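Local coordinates for protein transcriptional regulator (GntR family) (Enterococcus faecalis, PDB 3DDV) that probably regulates transcription as a GntR-family repressor or activator, its UTRA domain sensing a small-molecule effector and pairing with a second subunit, at residues 37-42 and 49-54; 71-76 and 126-131; 92-97 and 112-117. All blocks are in the same frame, centred on the assembly; numbering follows the deposited sequence.

Contact 1. Residues 37-42 and 49-54; sequences MERIRF and CFEVAS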
loop_
_atom_site.group_PDB
_atom_site.type_symbol
_atom_site.label_atom_id
_atom_site.label_comp_id
_atom_site.label_asym_id
_atom_site.label_seq_id
_atom_site.Cartn_x
_atom_site.Cartn_y
_atom_site.Cartn_z
ATOM N N MET B 37 6.399 -29.400 20.781
ATOM C CA MET B 37 6.268 -30.522 19.852
ATOM C C MET B 37 6.481 -30.078 18.419
ATOM O O MET B 37 6.159 -28.943 18.034
ATOM C CB MET B 37 4.954 -31.265 20.041
ATOM C CG MET B 37 3.673 -30.604 19.595
ATOM S SD MET B 37 2.324 -31.826 19.488
ATOM C CE MET B 37 2.686 -32.627 17.916
ATOM N N GLU B 38 7.141 -30.952 17.675
ATOM C CA GLU B 38 7.549 -30.696 16.301
ATOM C C GLU B 38 6.959 -31.786 15.470
ATOM O O GLU B 38 6.981 -32.944 15.889
ATOM C CB GLU B 38 9.044 -30.802 16.168
ATOM C CG GLU B 38 9.737 -29.606 16.678
ATOM C CD GLU B 38 11.223 -29.743 16.724
ATOM O OE1 GLU B 38 11.786 -30.767 16.269
ATOM O OE2 GLU B 38 11.817 -28.802 17.246
ATOM N N ARG B 39 6.503 -31.448 14.277
ATOM C CA ARG B 39 5.659 -32.354 13.539
ATOM C C ARG B 39 5.756 -32.087 12.031
ATOM O O ARG B 39 5.768 -30.946 11.619
ATOM C CB ARG B 39 4.254 -32.107 14.065
ATOM C CG ARG B 39 3.175 -32.967 13.536
ATOM C CD ARG B 39 1.927 -32.126 13.104
ATOM N NE ARG B 39 1.184 -31.547 14.235
ATOM C CZ ARG B 39 0.304 -32.213 14.995
ATOM N NH1 ARG B 39 0.031 -33.503 14.781
ATOM N NH2 ARG B 39 -0.302 -31.567 15.991
ATOM N N ILE B 40 5.887 -33.148 11.235
ATOM C CA ILE B 40 5.779 -33.091 9.755
ATOM C C ILE B 40 4.434 -33.697 9.308
ATOM O O ILE B 40 4.035 -34.727 9.807
ATOM C CB ILE B 40 6.935 -33.867 9.073
ATOM C CG1 ILE B 40 8.279 -33.477 9.697
ATOM C CG2 ILE B 40 6.949 -33.585 7.609
ATOM C CD1 ILE B 40 9.455 -34.190 9.146
ATOM N N ARG B 41 3.741 -33.027 8.394
ATOM C CA ARG B 41 2.514 -33.553 7.746
ATOM C C ARG B 41 2.764 -33.776 6.268
ATOM O O ARG B 41 3.528 -33.053 5.623
ATOM C CB ARG B 41 1.315 -32.607 7.914
ATOM C CG ARG B 41 1.088 -32.222 9.391
ATOM C CD ARG B 41 -0.174 -31.343 9.669
ATOM N NE ARG B 41 -1.333 -32.221 9.861
ATOM C CZ ARG B 41 -1.862 -32.616 11.031
ATOM N NH1 ARG B 41 -1.420 -32.169 12.217
ATOM N NH2 ARG B 41 -2.877 -33.468 10.997
ATOM N N PHE B 42 2.082 -34.791 5.756
ATOM C CA PHE B 42 2.272 -35.328 4.402
ATOM C C PHE B 42 0.948 -35.288 3.675
ATOM O O PHE B 42 -0.071 -35.463 4.297
ATOM C CB PHE B 42 2.735 -36.803 4.492
ATOM C CG PHE B 42 4.034 -36.989 5.240
ATOM C CD1 PHE B 42 5.251 -36.928 4.573
ATOM C CD2 PHE B 42 4.036 -37.181 6.611
ATOM C CE1 PHE B 42 6.447 -37.075 5.251
ATOM C CE2 PHE B 42 5.228 -37.331 7.298
ATOM C CZ PHE B 42 6.441 -37.272 6.613
ATOM N N CYS B 49 4.609 -29.831 5.187
ATOM C CA CYS B 49 4.890 -28.826 6.197
ATOM C C CYS B 49 5.515 -29.339 7.485
ATOM O O CYS B 49 5.395 -30.483 7.877
ATOM C CB CYS B 49 3.591 -28.067 6.507
ATOM S SG CYS B 49 2.378 -28.968 7.453
ATOM N N PHE B 50 6.212 -28.450 8.143
ATOM C CA PHE B 50 6.849 -28.723 9.430
ATOM C C PHE B 50 6.364 -27.674 10.400
ATOM O O PHE B 50 6.422 -26.461 10.113
ATOM C CB PHE B 50 8.345 -28.578 9.283
ATOM C CG PHE B 50 9.082 -28.737 10.550
ATOM C CD1 PHE B 50 9.499 -29.978 10.956
ATOM C CD2 PHE B 50 9.374 -27.654 11.330
ATOM C CE1 PHE B 50 10.187 -30.147 12.115
ATOM C CE2 PHE B 50 10.040 -27.825 12.489
ATOM C CZ PHE B 50 10.454 -29.077 12.882
ATOM N N GLU B 51 5.902 -28.123 11.544
ATOM C CA GLU B 51 5.306 -27.239 12.518
ATOM C C GLU B 51 5.945 -27.412 13.901
ATOM O O GLU B 51 6.045 -28.510 14.403
ATOM C CB GLU B 51 3.808 -27.580 12.544
ATOM C CG GLU B 51 2.994 -27.059 13.712
ATOM C CD GLU B 51 1.535 -27.452 13.624
ATOM O OE1 GLU B 51 0.835 -26.871 12.711
ATOM O OE2 GLU B 51 1.111 -28.288 14.476
ATOM N N VAL B 52 6.348 -26.320 14.517
ATOM C CA VAL B 52 6.703 -26.328 15.931
ATOM C C VAL B 52 5.526 -25.760 16.716
ATOM O O VAL B 52 5.053 -24.666 16.437
ATOM C CB VAL B 52 7.959 -25.447 16.232
ATOM C CG1 VAL B 52 8.410 -25.642 17.663
ATOM C CG2 VAL B 52 9.018 -25.810 15.303
ATOM N N ALA B 53 5.093 -26.468 17.737
ATOM C CA ALA B 53 4.023 -25.956 18.548
ATOM C C ALA B 53 4.429 -25.953 20.023
ATOM O O ALA B 53 5.001 -26.912 20.530
ATOM C CB ALA B 53 2.771 -26.758 18.313
ATOM N N SER B 54 4.128 -24.850 20.694
ATOM C CA SER B 54 4.386 -24.732 22.108
ATOM C C SER B 54 3.099 -24.417 22.875
ATOM O O SER B 54 2.435 -23.452 22.588
ATOM C CB SER B 54 5.457 -23.672 22.376
ATOM O OG SER B 54 6.757 -24.159 22.069
#
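Cys49 faces Arg41 at the end of this antiparallel ladder nearer the hairpin turn, its O taking the Arg41 N-H at 3.1 Å while the return bond from Cys49 N is weak. Its SG rests on the aliphatic stem of Arg41, closest to CB at 3.8 Å. Phe50 comes next, on the opposite face of the sheet with Ile40 and Glu38. CG stands anti to the backbone N (chi1 176°), and the ring meets Ile40 CG1 at its CD1 edge, 3.9 Å away, while CZ reaches CG of Glu38; Tyr103 lies against the same ring, nearly parallel to it. At Glu51 the backbone pairs both ways with Arg39, Glu51 N donating its N-H to Arg39 O at 2.8 Å. The two side chains lie side by side, and Arg39 NE bridges to Glu51 OE2 at 3.3 Å. OE2 lies close to the guanidinium plane, at its edge, while NE meets it from above the carboxylate plane; the two planes are 88° apart. Val52 returns to the Phe50 face, with CG2 beside CG of Glu38. Ala53 then pairs with Met37, accepting at O and donating from N to Met37 O at 2.7 Å. Glu51 and Thr69 O take N-H groups of Arg39, whose guanidinium has the Met37 CE methyl over one face and Arg41 NH1 over the other. Glu51 would offset part of the positive charge gathered by Arg39 and Arg41.

Contact 2. Residues 71-76 and 126-131; sequences SFYKTL and PFEYVR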
loop_
_atom_site.group_PDB
_atom_site.type_symbol
_atom_site.label_atom_id
_atom_site.label_comp_id
_atom_site.label_asym_id
_atom_site.label_seq_id
_atom_site.Cartn_x
_atom_site.Cartn_y
_atom_site.Cartn_z
ATOM N N SER B 71 -6.021 -34.384 18.508
ATOM C CA SER B 71 -7.372 -33.931 18.847
ATOM C C SER B 71 -7.300 -32.686 19.701
ATOM O O SER B 71 -8.087 -32.496 20.644
ATOM C CB SER B 71 -8.074 -35.040 19.635
ATOM O OG SER B 71 -7.840 -36.307 19.046
ATOM N N PHE B 72 -6.329 -31.840 19.392
ATOM C CA PHE B 72 -5.956 -30.806 20.342
ATOM C C PHE B 72 -7.124 -29.876 20.623
ATOM O O PHE B 72 -7.506 -29.659 21.778
ATOM C CB PHE B 72 -4.746 -30.019 19.840
ATOM C CG PHE B 72 -4.281 -28.969 20.792
ATOM C CD1 PHE B 72 -4.268 -29.210 22.169
ATOM C CD2 PHE B 72 -3.840 -27.747 20.319
ATOM C CE1 PHE B 72 -3.836 -28.251 23.051
ATOM C CE2 PHE B 72 -3.400 -26.779 21.201
ATOM C CZ PHE B 72 -3.397 -27.037 22.573
ATOM N N TYR B 73 -7.713 -29.368 19.551
ATOM C CA TYR B 73 -8.793 -28.421 19.691
ATOM C C TYR B 73 -10.018 -29.070 20.333
ATOM O O TYR B 73 -10.492 -28.584 21.374
ATOM C CB TYR B 73 -9.090 -27.806 18.342
ATOM C CG TYR B 73 -8.049 -26.829 17.862
ATOM C CD1 TYR B 73 -7.184 -26.185 18.757
ATOM C CD2 TYR B 73 -7.947 -26.505 16.506
ATOM C CE1 TYR B 73 -6.229 -25.249 18.323
ATOM C CE2 TYR B 73 -6.988 -25.567 16.056
ATOM C CZ TYR B 73 -6.128 -24.940 16.990
ATOM O OH TYR B 73 -5.173 -24.012 16.588
ATOM N N LYS B 74 -10.486 -30.168 19.721
ATOM C CA LYS B 74 -11.502 -31.059 20.321
ATOM C C LYS B 74 -11.248 -31.275 21.813
ATOM O O LYS B 74 -12.084 -30.972 22.669
ATOM C CB LYS B 74 -11.538 -32.469 19.643
ATOM C CG LYS B 74 -11.709 -32.525 18.077
ATOM C CD LYS B 74 -13.160 -32.249 17.579
ATOM C CE LYS B 74 -13.264 -31.255 16.366
ATOM N NZ LYS B 74 -13.071 -31.878 15.004
ATOM N N THR B 75 -10.086 -31.817 22.134
ATOM C CA THR B 75 -9.819 -32.219 23.501
ATOM C C THR B 75 -9.901 -31.039 24.411
ATOM O O THR B 75 -10.403 -31.145 25.504
ATOM C CB THR B 75 -8.435 -32.877 23.621
ATOM O OG1 THR B 75 -8.371 -33.968 22.681
ATOM C CG2 THR B 75 -8.146 -33.362 25.071
ATOM N N LEU B 76 -9.410 -29.909 23.937
ATOM C CA LEU B 76 -9.285 -28.705 24.761
ATOM C C LEU B 76 -10.651 -28.210 25.219
ATOM O O LEU B 76 -10.883 -27.955 26.414
ATOM C CB LEU B 76 -8.580 -27.630 23.942
ATOM C CG LEU B 76 -7.575 -26.709 24.617
ATOM C CD1 LEU B 76 -6.856 -27.333 25.783
ATOM C CD2 LEU B 76 -6.597 -26.238 23.560
ATOM N N PRO B 126 -3.517 -16.999 26.151
ATOM C CA PRO B 126 -2.835 -17.780 25.117
ATOM C C PRO B 126 -2.808 -19.264 25.430
ATOM O O PRO B 126 -2.581 -19.654 26.581
ATOM C CB PRO B 126 -1.409 -17.255 25.157
ATOM C CG PRO B 126 -1.481 -15.915 25.853
ATOM C CD PRO B 126 -2.671 -15.941 26.732
ATOM N N PHE B 127 -3.007 -20.095 24.421
ATOM C CA PHE B 127 -2.830 -21.496 24.639
ATOM C C PHE B 127 -1.975 -22.182 23.589
ATOM O O PHE B 127 -1.782 -23.381 23.653
ATOM C CB PHE B 127 -4.194 -22.165 24.809
ATOM C CG PHE B 127 -4.980 -22.271 23.558
ATOM C CD1 PHE B 127 -4.805 -23.355 22.713
ATOM C CD2 PHE B 127 -5.927 -21.310 23.228
ATOM C CE1 PHE B 127 -5.546 -23.469 21.540
ATOM C CE2 PHE B 127 -6.664 -21.411 22.068
ATOM C CZ PHE B 127 -6.480 -22.489 21.203
ATOM N N GLU B 128 -1.402 -21.443 22.668
ATOM C CA GLU B 128 -0.752 -22.059 21.545
ATOM C C GLU B 128 0.194 -21.043 20.918
ATOM O O GLU B 128 -0.197 -19.888 20.703
ATOM C CB GLU B 128 -1.836 -22.397 20.548
ATOM C CG GLU B 128 -1.606 -23.620 19.834
ATOM C CD GLU B 128 -2.654 -23.929 18.724
ATOM O OE1 GLU B 128 -3.295 -22.990 18.108
ATOM O OE2 GLU B 128 -2.748 -25.167 18.450
ATOM N N TYR B 129 1.427 -21.436 20.621
ATOM C CA TYR B 129 2.281 -20.615 19.765
ATOM C C TYR B 129 2.812 -21.539 18.700
ATOM O O TYR B 129 3.561 -22.446 18.970
ATOM C CB TYR B 129 3.423 -20.022 20.580
ATOM C CG TYR B 129 4.428 -19.271 19.760
ATOM C CD1 TYR B 129 4.038 -18.530 18.672
ATOM C CD2 TYR B 129 5.766 -19.267 20.099
ATOM C CE1 TYR B 129 4.949 -17.823 17.922
ATOM C CE2 TYR B 129 6.690 -18.529 19.358
ATOM C CZ TYR B 129 6.261 -17.825 18.261
ATOM O OH TYR B 129 7.142 -17.118 17.482
ATOM N N VAL B 130 2.386 -21.352 17.482
ATOM C CA VAL B 130 2.584 -22.386 16.471
ATOM C C VAL B 130 3.314 -21.768 15.313
ATOM O O VAL B 130 3.016 -20.640 14.900
ATOM C CB VAL B 130 1.222 -23.042 16.035
ATOM C CG1 VAL B 130 1.448 -24.204 15.074
ATOM C CG2 VAL B 130 0.445 -23.497 17.285
ATOM N N ARG B 131 4.328 -22.460 14.832
ATOM C CA ARG B 131 5.211 -21.854 13.843
ATOM C C ARG B 131 5.387 -22.920 12.795
ATOM O O ARG B 131 5.973 -23.995 13.063
ATOM C CB ARG B 131 6.535 -21.485 14.474
ATOM C CG ARG B 131 6.373 -20.525 15.656
ATOM C CD ARG B 131 7.365 -20.799 16.756
ATOM N NE ARG B 131 6.796 -21.662 17.759
ATOM C CZ ARG B 131 7.467 -22.110 18.818
ATOM N NH1 ARG B 131 8.733 -21.837 19.008
ATOM N NH2 ARG B 131 6.869 -22.877 19.684
#
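Phe127 presents the edge of its ring to the start of helix 72-80, where Phe72 and Tyr73 come up to it in the plane of that ring. Its CD1 lies 3.9 Å from Phe72 CZ, and its CE1 lies 3.7 Å from Tyr73 CE1. The Phe72 and Phe127 side chains pass alongside, pointing opposite ways, with their rings tilted by 60° and their centroids 6.0 Å apart. Leu76, one turn further along the helix, crosses obliquely and sets CD2 3.5 Å from Phe127 CD1; the same methyl sits over one face of the Phe72 ring, toward its rim, so one methyl touches both rings beside their mutual contact. Phe121 stacks on the Phe127 ring.

Glu128 adds the polar element. Its side chain crosses that of Tyr73 at about a right angle, and Tyr73 OH donates to OE1 at 2.6 Å on the syn lone pair, with ring and carboxylate planes 59° apart. OE2 lies by the edge of Phe72, 3.3 Å from CE2, a position that would favour the slightly positive ring rim. OE1 also receives Ser119 OG, and a weak bond from Gln117 NE2, so this one oxygen is gripped by Tyr73 and Ser119 with a weak third partner.

The helix and strand 126-135 run antiparallel as segments, their axes 11.7 Å apart, which is the layered helix-on-sheet packing of the UTRA domain with its chorismate lyase-like alpha/beta fold.

Contact 3. Residues 92-97 and 112-117; sequences SAVQAS and ILRVRQ
Ser92 and Arg114 form a hydrogen-bonded antiparallel pair with both backbone bonds made: Ser92 N donates its N-H to Arg114 O at 2.9 Å, and Arg114 N hydrogen-bonds to Ser92 O at 2.7 Å. Two residues on, Val94 and Ile112 repeat the pattern, with Val94 N on Ile112 O at 2.8 Å and Ile112 N on Val94 O at 2.6 Å. Ile112 O takes a further CA-H contact from Ala93, which pairs with Leu113 in the non-hydrogen-bonded register between them.

A water gathers the polar atoms at the Ser92 end. It lies 2.6 Å from Ser92 OG, donates to Arg114 O at 3.1 Å and accepts from Arg114 NE at 3.3 Å. Arg114 O is thus gripped twice, by an amide and by water. The strands 84-95 and 111-121 are neighbours at one margin of the antiparallel UTRA sheet, 84-95 being its outermost strand within the chain. Ala93 and Leu113 turn to the face where the second subunit packs, Leu113 meeting Leu113 of that subunit.

On the other face, the Arg114 chain bends at chi3 (86°), and its guanidinium has Ser92 OG over one face, toward the rim, with no direct bond. NH2 of Arg116 approaches the opposite face; both groups are donors and do not bond. Val94 CG2 comes in obliquely by NH1. Beyond the strand, Ala96 CB touches Ile112 CG1 at 4.0 Å, and Ser97 OG caps helix 98-104 by accepting from Ile100 N.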
loop_
_atom_site.group_PDB
_atom_site.type_symbol
_atom_site.label_atom_id
_atom_site.label_comp_id
_atom_site.label_asym_id
_atom_site.label_seq_id
_atom_site.Cartn_x
_atom_site.Cartn_y
_atom_site.Cartn_z
ATOM N N SER B 92 4.935 -14.938 6.291
ATOM C CA SER B 92 6.112 -14.425 5.604
ATOM C C SER B 92 6.685 -15.521 4.753
ATOM O O SER B 92 6.221 -16.639 4.786
ATOM C CB SER B 92 7.153 -13.960 6.617
ATOM O OG SER B 92 7.448 -15.001 7.537
ATOM N N ALA B 93 7.700 -15.174 3.994
ATOM C CA ALA B 93 8.377 -16.064 3.089
ATOM C C ALA B 93 9.843 -16.177 3.522
ATOM O O ALA B 93 10.470 -15.195 3.811
ATOM C CB ALA B 93 8.301 -15.508 1.724
ATOM N N VAL B 94 10.380 -17.386 3.552
ATOM C CA VAL B 94 11.728 -17.625 4.030
ATOM C C VAL B 94 12.394 -18.738 3.227
ATOM O O VAL B 94 11.742 -19.612 2.711
ATOM C CB VAL B 94 11.675 -18.007 5.513
ATOM C CG1 VAL B 94 12.984 -18.535 5.969
ATOM C CG2 VAL B 94 11.321 -16.773 6.329
ATOM N N GLN B 95 13.708 -18.704 3.124
ATOM C CA GLN B 95 14.442 -19.820 2.504
ATOM C C GLN B 95 14.528 -21.035 3.416
ATOM O O GLN B 95 14.688 -20.880 4.612
ATOM C CB GLN B 95 15.863 -19.373 2.199
ATOM C CG GLN B 95 15.947 -18.010 1.577
ATOM C CD GLN B 95 17.159 -17.907 0.746
ATOM O OE1 GLN B 95 18.178 -17.424 1.201
ATOM N NE2 GLN B 95 17.093 -18.442 -0.468
ATOM N N ALA B 96 14.466 -22.238 2.863
ATOM C CA ALA B 96 14.592 -23.462 3.680
ATOM C C ALA B 96 15.985 -23.596 4.248
ATOM O O ALA B 96 16.963 -23.448 3.521
ATOM C CB ALA B 96 14.279 -24.664 2.858
ATOM N N SER B 97 16.077 -23.836 5.554
ATOM C CA SER B 97 17.352 -24.215 6.199
ATOM C C SER B 97 17.726 -25.663 5.818
ATOM O O SER B 97 16.917 -26.423 5.238
ATOM C CB SER B 97 17.264 -24.085 7.709
ATOM O OG SER B 97 16.558 -25.187 8.243
ATOM N N ILE B 112 9.958 -21.067 1.402
ATOM C CA ILE B 112 9.077 -21.506 2.495
ATOM C C ILE B 112 8.063 -20.451 2.831
ATOM O O ILE B 112 8.399 -19.291 2.957
ATOM C CB ILE B 112 9.853 -21.787 3.796
ATOM C CG1 ILE B 112 10.770 -23.026 3.637
ATOM C CG2 ILE B 112 8.890 -21.916 4.919
ATOM C CD1 ILE B 112 10.050 -24.353 3.363
ATOM N N LEU B 113 6.811 -20.866 2.957
ATOM C CA LEU B 113 5.781 -19.966 3.432
ATOM C C LEU B 113 5.710 -20.229 4.911
ATOM O O LEU B 113 5.435 -21.364 5.338
ATOM C CB LEU B 113 4.407 -20.244 2.800
ATOM C CG LEU B 113 3.380 -19.256 3.355
ATOM C CD1 LEU B 113 3.556 -17.938 2.606
ATOM C CD2 LEU B 113 2.000 -19.747 3.289
ATOM N N ARG B 114 5.942 -19.182 5.687
ATOM C CA ARG B 114 5.999 -19.321 7.119
ATOM C C ARG B 114 4.821 -18.695 7.747
ATOM O O ARG B 114 4.513 -17.553 7.493
ATOM C CB ARG B 114 7.196 -18.615 7.686
ATOM C CG ARG B 114 7.378 -18.973 9.158
ATOM C CD ARG B 114 8.743 -18.650 9.648
ATOM N NE ARG B 114 8.702 -17.281 10.042
ATOM C CZ ARG B 114 9.734 -16.449 9.969
ATOM N NH1 ARG B 114 10.897 -16.886 9.503
ATOM N NH2 ARG B 114 9.605 -15.172 10.359
ATOM N N VAL B 115 4.185 -19.438 8.617
ATOM C CA VAL B 115 3.084 -18.891 9.381
ATOM C C VAL B 115 3.402 -19.066 10.838
ATOM O O VAL B 115 3.658 -20.164 11.280
ATOM C CB VAL B 115 1.755 -19.619 9.083
ATOM C CG1 VAL B 115 0.599 -18.923 9.809
ATOM C CG2 VAL B 115 1.550 -19.645 7.634
ATOM N N ARG B 116 3.375 -17.979 11.572
ATOM C CA ARG B 116 3.453 -18.037 12.992
ATOM C C ARG B 116 2.123 -17.584 13.533
ATOM O O ARG B 116 1.609 -16.543 13.144
ATOM C CB ARG B 116 4.500 -17.057 13.492
ATOM C CG ARG B 116 5.949 -17.344 13.085
ATOM C CD ARG B 116 6.791 -16.711 14.083
ATOM N NE ARG B 116 8.059 -16.182 13.617
ATOM C CZ ARG B 116 9.190 -16.866 13.617
ATOM N NH1 ARG B 116 9.232 -18.183 13.981
ATOM N NH2 ARG B 116 10.281 -16.240 13.216
ATOM N N GLN B 117 1.633 -18.302 14.522
ATOM C CA GLN B 117 0.318 -18.051 15.051
ATOM C C GLN B 117 0.260 -18.172 16.570
ATOM O O GLN B 117 0.861 -19.071 17.112
ATOM C CB GLN B 117 -0.569 -19.078 14.439
ATOM C CG GLN B 117 -1.707 -19.526 15.274
ATOM C CD GLN B 117 -2.669 -20.382 14.436
ATOM O OE1 GLN B 117 -2.909 -20.139 13.238
ATOM N NE2 GLN B 117 -3.168 -21.417 15.058
HETATM O O HOH W 1 5.893 -15.669 9.517
#

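From the N terminus, contact 1 closes first, folding strands 34-43 and 46-56 into a hairpin with only six residues between its segments. The chain then enters helix 72-80, opening contact 2, which does not close until strand 126-135. Contact 3 is nested in that long loop: strand 84-95, helix 98-104 and strand 111-121 lie inside it. All three reach one antiparallel sheet. Strand 126-135 joins the halves, pairing with 46-56 through Val52 N and Arg131 O, and with 111-121 through Val130 O and Gln117 N. Contacts 1 and 3 do not touch, their nearest atoms about 7 Å apart, while contact 2 ties the helix to the strand between them.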